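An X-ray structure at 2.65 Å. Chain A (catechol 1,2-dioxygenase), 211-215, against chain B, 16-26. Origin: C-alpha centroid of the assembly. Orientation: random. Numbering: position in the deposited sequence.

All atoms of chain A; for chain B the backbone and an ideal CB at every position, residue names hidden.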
# COMPACT_ATOMS: atom_id res chain seq x y z
N LEU A 211 15.76 6.86 -4.44
CA LEU A 211 16.45 6.58 -3.19
C LEU A 211 17.30 5.34 -3.34
O LEU A 211 18.16 5.07 -2.51
CB LEU A 211 15.47 6.36 -2.06
CG LEU A 211 14.83 7.64 -1.56
CD1 LEU A 211 13.68 7.29 -0.61
CD2 LEU A 211 15.91 8.49 -0.88
N LEU A 212 17.04 4.58 -4.38
CA LEU A 212 17.86 3.42 -4.61
C LEU A 212 18.99 3.78 -5.56
O LEU A 212 19.88 2.98 -5.81
CB LEU A 212 17.01 2.28 -5.17
CG LEU A 212 16.01 1.80 -4.13
CD1 LEU A 212 15.34 0.50 -4.60
CD2 LEU A 212 16.74 1.59 -2.80
N GLY A 213 18.94 5.02 -6.07
CA GLY A 213 19.91 5.53 -7.01
C GLY A 213 19.58 5.00 -8.39
O GLY A 213 20.34 5.17 -9.34
N ARG A 214 18.42 4.39 -8.53
CA ARG A 214 18.04 3.78 -9.79
C ARG A 214 17.14 4.53 -10.78
O ARG A 214 16.40 5.45 -10.41
CB ARG A 214 17.42 2.43 -9.49
CG ARG A 214 18.34 1.50 -8.77
CD ARG A 214 17.55 0.27 -8.51
NE ARG A 214 16.92 -0.19 -9.74
CZ ARG A 214 15.94 -1.07 -9.78
NH1 ARG A 214 15.48 -1.57 -8.64
NH2 ARG A 214 15.40 -1.41 -10.93
N HIS A 215 17.23 4.13 -12.05
CA HIS A 215 16.40 4.75 -13.09
C HIS A 215 15.11 3.94 -13.25
O HIS A 215 15.05 2.77 -12.87
CB HIS A 215 17.12 4.84 -14.43
CG HIS A 215 17.10 3.57 -15.21
ND1 HIS A 215 18.21 2.77 -15.37
CD2 HIS A 215 16.10 2.95 -15.87
CE1 HIS A 215 17.90 1.71 -16.08
NE2 HIS A 215 16.62 1.80 -16.40
N UNK B 16 20.36 -7.87 -4.58
CA UNK B 16 21.45 -6.96 -4.33
C UNK B 16 21.38 -5.78 -5.34
O UNK B 16 21.40 -4.60 -4.95
CB UNK B 16 22.79 -7.70 -4.43
N UNK B 17 21.25 -6.08 -6.63
CA UNK B 17 21.18 -5.01 -7.62
C UNK B 17 19.86 -4.25 -7.60
O UNK B 17 19.80 -3.10 -8.01
CB UNK B 17 21.41 -5.59 -9.02
N UNK B 18 18.78 -4.91 -7.16
CA UNK B 18 17.50 -4.23 -7.10
C UNK B 18 17.53 -3.16 -6.04
O UNK B 18 17.04 -2.05 -6.24
CB UNK B 18 16.37 -5.22 -6.83
N UNK B 19 18.10 -3.52 -4.89
CA UNK B 19 18.22 -2.61 -3.77
C UNK B 19 19.02 -1.34 -4.14
O UNK B 19 18.91 -0.31 -3.47
CB UNK B 19 18.88 -3.33 -2.59
N UNK B 20 19.82 -1.43 -5.20
CA UNK B 20 20.60 -0.29 -5.65
C UNK B 20 22.08 -0.35 -5.30
O UNK B 20 22.79 0.63 -5.50
CB UNK B 20 20.00 0.99 -5.06
N UNK B 21 22.54 -1.49 -4.79
CA UNK B 21 23.94 -1.66 -4.40
C UNK B 21 24.82 -1.74 -5.65
O UNK B 21 26.02 -1.96 -5.61
CB UNK B 21 24.11 -2.91 -3.54
N UNK B 22 24.18 -1.49 -6.78
CA UNK B 22 24.84 -1.48 -8.05
C UNK B 22 25.41 -0.09 -8.39
O UNK B 22 25.92 0.14 -9.47
CB UNK B 22 23.87 -1.94 -9.14
N UNK B 23 25.31 0.85 -7.45
CA UNK B 23 25.86 2.19 -7.70
C UNK B 23 26.06 3.07 -6.47
O UNK B 23 25.80 2.67 -5.35
CB UNK B 23 24.94 2.93 -8.67
N UNK B 24 26.52 4.29 -6.69
CA UNK B 24 26.83 5.15 -5.58
C UNK B 24 25.86 6.26 -5.26
O UNK B 24 26.16 7.11 -4.43
CB UNK B 24 28.20 5.78 -5.83
N UNK B 25 24.70 6.25 -5.90
CA UNK B 25 23.67 7.26 -5.70
C UNK B 25 22.70 6.71 -4.67
O UNK B 25 22.80 5.55 -4.32
CB UNK B 25 22.96 7.62 -7.01
N UNK B 26 21.77 7.55 -4.23
CA UNK B 26 20.75 7.14 -3.27
C UNK B 26 21.22 6.98 -1.84
O UNK B 26 22.36 7.28 -1.56
CB UNK B 26 20.14 5.81 -3.73

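Position 16 lies in a helix, and nothing of chain A comes within 5.5 Å of its ideal CB. Chain A sets no preference, and the residue is Asn B16. Position 17 has an equally empty surround; its CA-to-CB bond runs sideways, so a polar chain could extend freely. Gln B17 does so, its end leading away.

At position 18 the CA-to-CB bond points away overall, yet the ideal CB is 4.2 Å from Arg A214 NH1. A small or branched aliphatic residue would suit, and an acidic one is conceivable beside the guanidinium. The backbone already serves that charge: Arg A214 NH1 donates to the carbonyl O of position 18 at 2.9 Å (N-H...O angle 140°), near the guanidinium plane. The residue is Val B18, whose CG1 packs 3.5 Å from Arg A214 NH1.

Position 19 points away, its ideal CB 5.4 Å from Leu A212 CD2; many residues would fit. Ala B19 is found, and its carbonyl O contacts Leu A212 CD2 at 3.0 Å.

Position 20 is far more restrictive. Phi is 103°, and an ideal CB would lie 2.1 Å from Leu A212 O and also jam against the preceding carbonyl. Both tests select glycine. Gly B20 ends the helical geometry, and its CA makes a CA-H...O contact with Leu A212 O (3.4 Å).

Position 21 points away into space free of chain A, leaving the choice open; it is Leu B21. Position 22, within a type I turn from 20 to 23, points sideways and could carry a short polar group. Asp B22 (chi1 p) brings OD2 to 4.4 Å from Arg A214 CG.

Position 23 points toward chain A, its ideal CB 5.2 Å from Gly A213 O, with Leu A212 O as a further acceptor. A donor of moderate length is favoured: His, Asn or Gln. His B23 (chi1 p) donates from NE2 to Leu A212 O; the modelled 2.4 Å is very short, and NE2 is crowded by Gly A213, so its exact place is uncertain. A weak bond from His B23 ND1 to Asp B22 OD2 (3.0 Å) holds the ring's other nitrogen.

Position 24 points away, so chain A does not discriminate: Ala B24. Position 25 points sideways, its ideal CB 3.7 Å from Gly A213 CA, leaving room for a longer chain alongside. In Glu B25, OE1 reaches 2.5 Å from Gly A213 O.

Position 26 has phi 75°, and an ideal CB would clash with Leu A211 O (2.4 Å) and Gly A213 N (2.7 Å). Glycine is indicated, and Gly B26 brings its CA to 3.4 Å from Leu A211 O in a CA-H...O contact.

Chain B (16-26) NQVAGLDHAEG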
# COMPACT_ATOMS: atom_id res chain seq x y z
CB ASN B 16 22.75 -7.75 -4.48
CG ASN B 16 23.92 -7.15 -3.72
OD1 ASN B 16 24.99 -7.77 -3.59
ND2 ASN B 16 23.74 -5.93 -3.21
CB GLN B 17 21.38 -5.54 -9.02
CG GLN B 17 22.45 -6.56 -9.16
CD GLN B 17 22.64 -6.95 -10.62
OE1 GLN B 17 21.66 -7.26 -11.32
NE2 GLN B 17 23.90 -6.96 -11.08
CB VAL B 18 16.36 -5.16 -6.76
CG1 VAL B 18 15.08 -4.34 -6.52
CG2 VAL B 18 16.15 -6.15 -7.87
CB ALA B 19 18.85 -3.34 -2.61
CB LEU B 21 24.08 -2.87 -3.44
CG LEU B 21 23.35 -2.54 -2.11
CD1 LEU B 21 22.59 -3.74 -1.52
CD2 LEU B 21 24.35 -1.96 -1.12
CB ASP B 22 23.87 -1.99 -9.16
CG ASP B 22 22.42 -1.41 -9.04
OD1 ASP B 22 21.70 -1.78 -8.09
OD2 ASP B 22 22.01 -0.60 -9.91
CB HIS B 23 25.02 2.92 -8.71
CG HIS B 23 23.59 2.99 -8.32
ND1 HIS B 23 22.66 2.08 -8.77
CD2 HIS B 23 22.95 3.78 -7.43
CE1 HIS B 23 21.51 2.31 -8.17
NE2 HIS B 23 21.66 3.33 -7.35
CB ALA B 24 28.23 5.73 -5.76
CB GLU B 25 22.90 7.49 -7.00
CG GLU B 25 23.77 7.68 -8.25
CD GLU B 25 22.98 7.62 -9.58
OE1 GLU B 25 22.36 6.56 -9.88
OE2 GLU B 25 22.98 8.63 -10.33
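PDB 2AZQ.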